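PDB 1Q5D: P450 epoxidase from Sorangium cellulosum, which belongs to the cytochrome P450 family of haem proteins and holds protoporphyrin IX with its iron in a pocket of a mainly helical fold. Local coordinates for residues Val245-Val248 / Gly249-Ala253; Ala207-His210 / Gly211-Glu215; Asn223-Leu226 / Thr227-Gln231. All coordinates share one frame; numbering follows the deposited sequence.

Contact 1: Val245-Val248 / Gly249-Ala253; sequences VALV and GAIIA. With HEM (protoporphyrin IX containing Fe), chain B.
L247 and I251 make the tight part of this turn of helix 241-255. I251 N donates to L247 O at 2.9 Å, with the N-H...O angle at 157°. The I251 side chain folds back over the same carbonyl: its CG1 lies beside its own backbone N (chi1 -74°) and comes within 3.2 Å of L247 O. Beyond it, I251 CD1 reaches L247 CG at 4.0 Å, and the two side chains cross obliquely. The other branch, I251 CG2, lies 3.8 Å from HEM CBC, so one isoleucine packs against both its own helix and the haem. A250 CB sits 3.2 Å from A246 O, and A250 also touches the bound ligand EPB.

V248 CG1 and I252 CD1 are slightly farther apart, 4.2 Å, with both residues still buried. The loose side is V245, partly exposed, whose carbonyl accepts from G249 N with an N-H...O angle of 161° while its CB points away from 249-253. This helix is the first part of the long distal helix of P450s, facing the haem side where water 1 binds iron. Helix 195-218 covers V245 and V248, helix 225-234 covers L247 and V248, and helix 154-161 covers I252.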
loop_
_atom_site.group_PDB
_atom_site.type_symbol
_atom_site.label_atom_id
_atom_site.label_comp_id
_atom_site.label_asym_id
_atom_site.label_seq_id
_atom_site.Cartn_x
_atom_site.Cartn_y
_atom_site.Cartn_z
ATOM N N VAL A 245 -2.691 19.410 -3.466
ATOM C CA VAL A 245 -2.681 18.589 -4.673
ATOM C C VAL A 245 -1.827 17.349 -4.437
ATOM O O VAL A 245 -2.203 16.247 -4.823
ATOM C CB VAL A 245 -2.167 19.376 -5.903
ATOM C CG1 VAL A 245 -2.082 18.463 -7.130
ATOM C CG2 VAL A 245 -3.108 20.540 -6.194
ATOM N N ALA A 246 -0.696 17.533 -3.762
ATOM C CA ALA A 246 0.190 16.406 -3.481
ATOM C C ALA A 246 -0.496 15.395 -2.568
ATOM O O ALA A 246 -0.270 14.202 -2.695
ATOM C CB ALA A 246 1.466 16.867 -2.870
ATOM N N LEU A 247 -1.327 15.889 -1.658
ATOM C CA LEU A 247 -2.034 15.023 -0.702
ATOM C C LEU A 247 -3.060 14.122 -1.362
ATOM O O LEU A 247 -3.112 12.900 -1.106
ATOM C CB LEU A 247 -2.705 15.870 0.391
ATOM C CG LEU A 247 -3.550 15.088 1.391
ATOM C CD1 LEU A 247 -2.660 14.156 2.212
ATOM C CD2 LEU A 247 -4.342 16.018 2.326
ATOM N N VAL A 248 -3.897 14.722 -2.193
ATOM C CA VAL A 248 -4.940 13.975 -2.874
ATOM C C VAL A 248 -4.298 13.020 -3.863
ATOM O O VAL A 248 -4.690 11.857 -3.957
ATOM C CB VAL A 248 -5.974 14.919 -3.553
ATOM C CG1 VAL A 248 -7.079 14.119 -4.231
ATOM C CG2 VAL A 248 -6.570 15.865 -2.526
ATOM N N GLY A 249 -3.253 13.478 -4.549
ATOM C CA GLY A 249 -2.565 12.597 -5.473
ATOM C C GLY A 249 -1.971 11.392 -4.761
ATOM O O GLY A 249 -2.037 10.260 -5.248
ATOM N N ALA A 250 -1.398 11.643 -3.592
ATOM C CA ALA A 250 -0.749 10.585 -2.820
ATOM C C ALA A 250 -1.769 9.593 -2.267
ATOM O O ALA A 250 -1.544 8.376 -2.277
ATOM C CB ALA A 250 0.109 11.191 -1.705
ATOM N N ILE A 251 -2.919 10.104 -1.837
ATOM C CA ILE A 251 -3.985 9.243 -1.357
ATOM C C ILE A 251 -4.447 8.267 -2.436
ATOM O O ILE A 251 -4.641 7.082 -2.171
ATOM C CB ILE A 251 -5.181 10.079 -0.811
ATOM C CG1 ILE A 251 -4.804 10.699 0.543
ATOM C CG2 ILE A 251 -6.403 9.183 -0.673
ATOM C CD1 ILE A 251 -5.739 11.789 1.046
ATOM N N ILE A 252 -4.618 8.763 -3.656
ATOM C CA ILE A 252 -5.009 7.899 -4.759
ATOM C C ILE A 252 -3.929 6.867 -5.073
ATOM O O ILE A 252 -4.222 5.686 -5.239
ATOM C CB ILE A 252 -5.347 8.735 -6.014
ATOM C CG1 ILE A 252 -6.611 9.572 -5.736
ATOM C CG2 ILE A 252 -5.572 7.804 -7.193
ATOM C CD1 ILE A 252 -6.871 10.711 -6.693
ATOM N N ALA A 253 -2.687 7.326 -5.174
ATOM C CA ALA A 253 -1.573 6.449 -5.525
ATOM C C ALA A 253 -1.228 5.433 -4.405
ATOM O O ALA A 253 -0.803 4.299 -4.672
ATOM C CB ALA A 253 -0.355 7.292 -5.870
HETATM C CHA HEM B . 1.589 5.316 4.325
HETATM C CHB HEM B . 0.805 0.575 3.957
HETATM C CHC HEM B . -3.650 1.452 2.218
HETATM C CHD HEM B . -2.628 6.145 2.038
HETATM C C1A HEM B . 1.724 3.960 4.459
HETATM C C2A HEM B . 2.828 3.277 5.094
HETATM C C3A HEM B . 2.623 1.965 4.976
HETATM C C4A HEM B . 1.376 1.777 4.272
HETATM C CMA HEM B . 3.552 0.843 5.515
HETATM C CAA HEM B . 4.028 3.971 5.781
HETATM C CBA HEM B . 5.233 4.024 4.837
HETATM C CGA HEM B . 6.421 4.618 5.576
HETATM O O1A HEM B . 7.486 4.868 4.932
HETATM O O2A HEM B . 6.303 4.864 6.811
HETATM C C1B HEM B . -0.459 0.439 3.461
HETATM C C2B HEM B . -1.093 -0.838 3.241
HETATM C C3B HEM B . -2.300 -0.608 2.750
HETATM C C4B HEM B . -2.496 0.823 2.642
HETATM C CMB HEM B . -0.483 -2.245 3.486
HETATM C CAB HEM B . -3.268 -1.754 2.408
HETATM C CBB HEM B . -4.290 -1.585 1.575
HETATM C C1C HEM B . -3.793 2.797 2.051
HETATM C C2C HEM B . -4.987 3.487 1.616
HETATM C C3C HEM B . -4.688 4.789 1.569
HETATM C C4C HEM B . -3.307 4.951 1.985
HETATM C CMC HEM B . -6.328 2.777 1.288
HETATM C CAC HEM B . -5.553 5.998 1.172
HETATM C CBC HEM B . -6.874 5.886 1.057
HETATM C C1D HEM B . -1.379 6.336 2.573
HETATM C C2D HEM B . -0.706 7.601 2.569
HETATM C C3D HEM B . 0.603 7.356 3.282
HETATM C C4D HEM B . 0.597 5.961 3.626
HETATM C CMD HEM B . -1.225 8.925 1.984
HETATM C CAD HEM B . 1.701 8.387 3.595
HETATM C CBD HEM B . 1.553 8.696 5.090
HETATM C CGD HEM B . 2.604 9.680 5.538
HETATM O O1D HEM B . 3.730 9.635 4.979
HETATM O O2D HEM B . 2.322 10.520 6.445
HETATM N NA HEM B . 0.846 3.021 3.964
HETATM N NB HEM B . -1.334 1.462 3.092
HETATM N NC HEM B . -2.797 3.718 2.252
HETATM N ND HEM B . -0.585 5.387 3.193
HETATM FE FE HEM B . -1.034 3.381 3.271
HETATM O O HOH W 1 -0.085 3.178 1.289
#

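Contact 2: Ala207-His210 / Gly211-Glu215; sequences ALLH and GVLDE
H210 and D214, one helical turn apart, supply the polar part of this contact. D214 OD2 stands over one face of the imidazole, displaced toward its rim and 3.0 Å from H210 NE2. The ring and carboxylate planes are 76° apart; with the oxygen above the ring, the angle is too poor for a hydrogen bond, and this is a close approach of polar groups rather than an in-plane pairing. The carboxylate finds its stronger partner in R217, whose NH2 forms a salt bridge with D214 OD1.

The backbone bonds are those of a regular alpha helix. D214 N donates to H210 O at 2.9 Å, and V212 N to L208 O with a straighter approach to the carbonyl, the C=O...N angle being 161°.

Apolar contacts lie on other sides of the helix. L208 CD2 meets V212 CG2 at 3.8 Å. L209 CD1 rests 4.0 Å from L213 CG, which is set beside its own backbone N (chi1 -65°) and so lies close to L209 O, at 3.3 Å. The buried L209 and L213 pack on helix 241-255, and L213 also touches L226 of helix 225-234; L208 and V212 turn to F172 of helix 169-182.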
loop_
_atom_site.group_PDB
_atom_site.type_symbol
_atom_site.label_atom_id
_atom_site.label_comp_id
_atom_site.label_asym_id
_atom_site.label_seq_id
_atom_site.Cartn_x
_atom_site.Cartn_y
_atom_site.Cartn_z
ATOM N N ALA A 207 -4.042 16.303 -14.457
ATOM C CA ALA A 207 -4.988 17.198 -15.137
ATOM C C ALA A 207 -6.408 16.965 -14.634
ATOM O O ALA A 207 -7.112 17.908 -14.276
ATOM C CB ALA A 207 -4.943 16.986 -16.649
ATOM N N LEU A 208 -6.813 15.704 -14.640
ATOM C CA LEU A 208 -8.119 15.287 -14.159
ATOM C C LEU A 208 -8.334 15.718 -12.708
ATOM O O LEU A 208 -9.388 16.257 -12.354
ATOM C CB LEU A 208 -8.244 13.779 -14.275
ATOM C CG LEU A 208 -9.622 13.218 -14.596
ATOM C CD1 LEU A 208 -9.519 11.731 -14.884
ATOM C CD2 LEU A 208 -10.576 13.475 -13.455
ATOM N N LEU A 209 -7.331 15.478 -11.871
ATOM C CA LEU A 209 -7.393 15.895 -10.478
ATOM C C LEU A 209 -7.620 17.401 -10.378
ATOM O O LEU A 209 -8.438 17.861 -9.578
ATOM C CB LEU A 209 -6.113 15.489 -9.736
ATOM C CG LEU A 209 -6.022 15.941 -8.278
ATOM C CD1 LEU A 209 -7.190 15.401 -7.463
ATOM C CD2 LEU A 209 -4.695 15.520 -7.678
ATOM N N HIS A 210 -6.899 18.168 -11.200
ATOM C CA HIS A 210 -7.046 19.622 -11.222
ATOM C C HIS A 210 -8.496 20.020 -11.541
ATOM O O HIS A 210 -9.061 20.934 -10.912
ATOM C CB HIS A 210 -6.078 20.233 -12.243
ATOM C CG HIS A 210 -6.083 21.728 -12.266
ATOM N ND1 HIS A 210 -5.684 22.491 -11.190
ATOM C CD2 HIS A 210 -6.428 22.605 -13.240
ATOM C CE1 HIS A 210 -5.793 23.773 -11.494
ATOM N NE2 HIS A 210 -6.242 23.869 -12.734
ATOM N N GLY A 211 -9.099 19.314 -12.492
ATOM C CA GLY A 211 -10.493 19.534 -12.856
ATOM C C GLY A 211 -11.491 19.201 -11.756
ATOM O O GLY A 211 -12.488 19.913 -11.569
ATOM N N VAL A 212 -11.239 18.100 -11.045
ATOM C CA VAL A 212 -12.074 17.687 -9.923
ATOM C C VAL A 212 -11.996 18.714 -8.800
ATOM O O VAL A 212 -13.015 19.106 -8.240
ATOM C CB VAL A 212 -11.659 16.285 -9.389
ATOM C CG1 VAL A 212 -12.313 15.989 -8.032
ATOM C CG2 VAL A 212 -12.007 15.216 -10.403
ATOM N N LEU A 213 -10.790 19.170 -8.493
ATOM C CA LEU A 213 -10.605 20.155 -7.447
ATOM C C LEU A 213 -11.235 21.518 -7.794
ATOM O O LEU A 213 -11.867 22.144 -6.942
ATOM C CB LEU A 213 -9.124 20.315 -7.109
ATOM C CG LEU A 213 -8.429 19.083 -6.501
ATOM C CD1 LEU A 213 -6.949 19.370 -6.274
ATOM C CD2 LEU A 213 -9.107 18.691 -5.207
ATOM N N ASP A 214 -11.054 21.967 -9.034
ATOM C CA ASP A 214 -11.669 23.215 -9.487
ATOM C C ASP A 214 -13.199 23.133 -9.432
ATOM O O ASP A 214 -13.856 24.118 -9.110
ATOM C CB ASP A 214 -11.243 23.555 -10.913
ATOM C CG ASP A 214 -9.842 24.146 -10.994
ATOM O OD1 ASP A 214 -9.365 24.778 -10.027
ATOM O OD2 ASP A 214 -9.135 24.026 -12.011
ATOM N N GLU A 215 -13.767 21.981 -9.779
ATOM C CA GLU A 215 -15.223 21.807 -9.724
ATOM C C GLU A 215 -15.735 21.831 -8.287
ATOM O O GLU A 215 -16.802 22.404 -8.004
ATOM C CB GLU A 215 -15.667 20.506 -10.416
ATOM C CG GLU A 215 -17.154 20.429 -10.751
ATOM C CD GLU A 215 -18.035 19.900 -9.615
ATOM O OE1 GLU A 215 -17.505 19.317 -8.643
ATOM O OE2 GLU A 215 -19.287 20.054 -9.692
#

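Contact 3: Asn223-Leu226 / Thr227-Gln231; sequences NDVL and TMLLQ
D224 and T227 meet with their side chains at about a right angle, and the carboxylate of D224 caps the start of helix 225-234. With CG anti to the backbone N (chi1 180°), the D224 side chain swings OD2 over the first turn, where two groups of T227 grip it. T227 OG1 donates to it at 2.9 Å from the anti side, and T227 N, also at 2.9 Å, comes from above the carboxylate plane, 36° out of it. The two donors arrive from opposite faces of that plane, so together they restrict its rotation. D224 is the N-cap residue, and T227 is at position N3. R216 NH1 adds a salt bridge to OD2 and K163 NZ one to OD1, which would probably stabilise the carboxylate as an anion although D224 is buried. T227 OG1 is held further by L221 N.

V225 and L229 lie side by side and point the same way, V225 CG1 being 4.0 Å from L229 CD1. L229 CD1 is also 4.2 Å from L226 CD2. L230 packs by folding against backbone: its CG approaches L226 O to 3.2 Å, and L230 N donates to that same oxygen. M228, bent at chi2 (-85°) and chi3, curls its methyl back until CE is 3.8 Å from V225 O.

Among the neighbouring helices, L226 and L229 face helix 241-255, L226 and L230 touch R216 of helix 195-218, and M228 and L229 reach L109 of helix 100-110.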
loop_
_atom_site.group_PDB
_atom_site.type_symbol
_atom_site.label_atom_id
_atom_site.label_comp_id
_atom_site.label_asym_id
_atom_site.label_seq_id
_atom_site.Cartn_x
_atom_site.Cartn_y
_atom_site.Cartn_z
ATOM N N ASN A 223 -19.840 18.043 4.888
ATOM C CA ASN A 223 -19.236 16.783 5.341
ATOM C C ASN A 223 -18.454 16.137 4.212
ATOM O O ASN A 223 -18.720 14.998 3.827
ATOM C CB ASN A 223 -20.294 15.798 5.860
ATOM C CG ASN A 223 -21.277 16.441 6.825
ATOM O OD1 ASN A 223 -20.884 17.057 7.819
ATOM N ND2 ASN A 223 -22.571 16.307 6.530
ATOM N N ASP A 224 -17.495 16.880 3.673
ATOM C CA ASP A 224 -16.806 16.456 2.464
ATOM C C ASP A 224 -15.318 16.689 2.625
ATOM O O ASP A 224 -14.895 17.775 3.009
ATOM C CB ASP A 224 -17.358 17.233 1.266
ATOM C CG ASP A 224 -16.685 16.853 -0.035
ATOM O OD1 ASP A 224 -16.839 15.693 -0.460
ATOM O OD2 ASP A 224 -15.989 17.644 -0.693
ATOM N N VAL A 225 -14.518 15.662 2.354
ATOM C CA VAL A 225 -13.085 15.729 2.629
ATOM C C VAL A 225 -12.410 16.788 1.780
ATOM O O VAL A 225 -11.681 17.656 2.294
ATOM C CB VAL A 225 -12.370 14.371 2.357
ATOM C CG1 VAL A 225 -10.856 14.533 2.486
ATOM C CG2 VAL A 225 -12.874 13.313 3.292
ATOM N N LEU A 226 -12.651 16.717 0.476
ATOM C CA LEU A 226 -12.069 17.697 -0.454
ATOM C C LEU A 226 -12.489 19.128 -0.131
ATOM O O LEU A 226 -11.651 20.032 -0.073
ATOM C CB LEU A 226 -12.412 17.355 -1.902
ATOM C CG LEU A 226 -11.612 16.226 -2.555
ATOM C CD1 LEU A 226 -11.925 16.171 -4.052
ATOM C CD2 LEU A 226 -10.086 16.389 -2.328
ATOM N N THR A 227 -13.781 19.346 0.083
ATOM C CA THR A 227 -14.233 20.684 0.474
ATOM C C THR A 227 -13.474 21.154 1.708
ATOM O O THR A 227 -13.022 22.300 1.786
ATOM C CB THR A 227 -15.744 20.683 0.765
ATOM O OG1 THR A 227 -16.460 20.473 -0.451
ATOM C CG2 THR A 227 -16.225 22.067 1.229
ATOM N N MET A 228 -13.344 20.259 2.685
ATOM C CA MET A 228 -12.623 20.586 3.916
ATOM C C MET A 228 -11.186 21.007 3.615
ATOM O O MET A 228 -10.704 22.027 4.130
ATOM C CB MET A 228 -12.650 19.396 4.890
ATOM C CG MET A 228 -11.961 19.678 6.221
ATOM S SD MET A 228 -10.176 19.382 6.133
ATOM C CE MET A 228 -10.185 17.576 5.819
ATOM N N LEU A 229 -10.506 20.235 2.772
ATOM C CA LEU A 229 -9.133 20.555 2.399
ATOM C C LEU A 229 -9.085 21.897 1.666
ATOM O O LEU A 229 -8.237 22.748 1.947
ATOM C CB LEU A 229 -8.518 19.434 1.533
ATOM C CG LEU A 229 -8.307 18.099 2.256
ATOM C CD1 LEU A 229 -7.944 16.965 1.265
ATOM C CD2 LEU A 229 -7.247 18.236 3.355
ATOM N N LEU A 230 -10.020 22.099 0.751
ATOM C CA LEU A 230 -10.030 23.337 -0.025
ATOM C C LEU A 230 -10.208 24.569 0.863
ATOM O O LEU A 230 -9.552 25.588 0.658
ATOM C CB LEU A 230 -11.095 23.266 -1.111
ATOM C CG LEU A 230 -10.719 22.259 -2.199
ATOM C CD1 LEU A 230 -11.951 21.689 -2.921
ATOM C CD2 LEU A 230 -9.724 22.872 -3.168
ATOM N N GLN A 231 -11.064 24.451 1.873
ATOM C CA GLN A 231 -11.287 25.543 2.808
ATOM C C GLN A 231 -10.044 25.828 3.639
ATOM O O GLN A 231 -9.687 26.988 3.849
ATOM C CB GLN A 231 -12.473 25.236 3.708
ATOM C CG GLN A 231 -13.793 25.248 2.980
ATOM C CD GLN A 231 -14.952 24.962 3.911
ATOM O OE1 GLN A 231 -16.112 25.029 3.507
ATOM N NE2 GLN A 231 -14.643 24.653 5.164
#

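From the N terminus the order is contact 2 on helix 195-218, contact 3 on helix 225-234, then contact 1 on helix 241-255. Each lies within continuous chain, so none closes a long loop; they follow in series, without nesting or crossing. Space brings them together, the centres of the contacts being about 12 to 14 Å apart. V248 of contact 1 touches both of the others: its CG1 lies 3.5 Å from L209 CD1 of contact 2, and its CG2 is 3.6 Å from L226 CD2 of contact 3. Between contacts 2 and 3, L213 CD2 meets L226 CD2 at 3.8 Å. Three consecutive helices thereby pack mutually, and contact 1 joins this cluster to the haem.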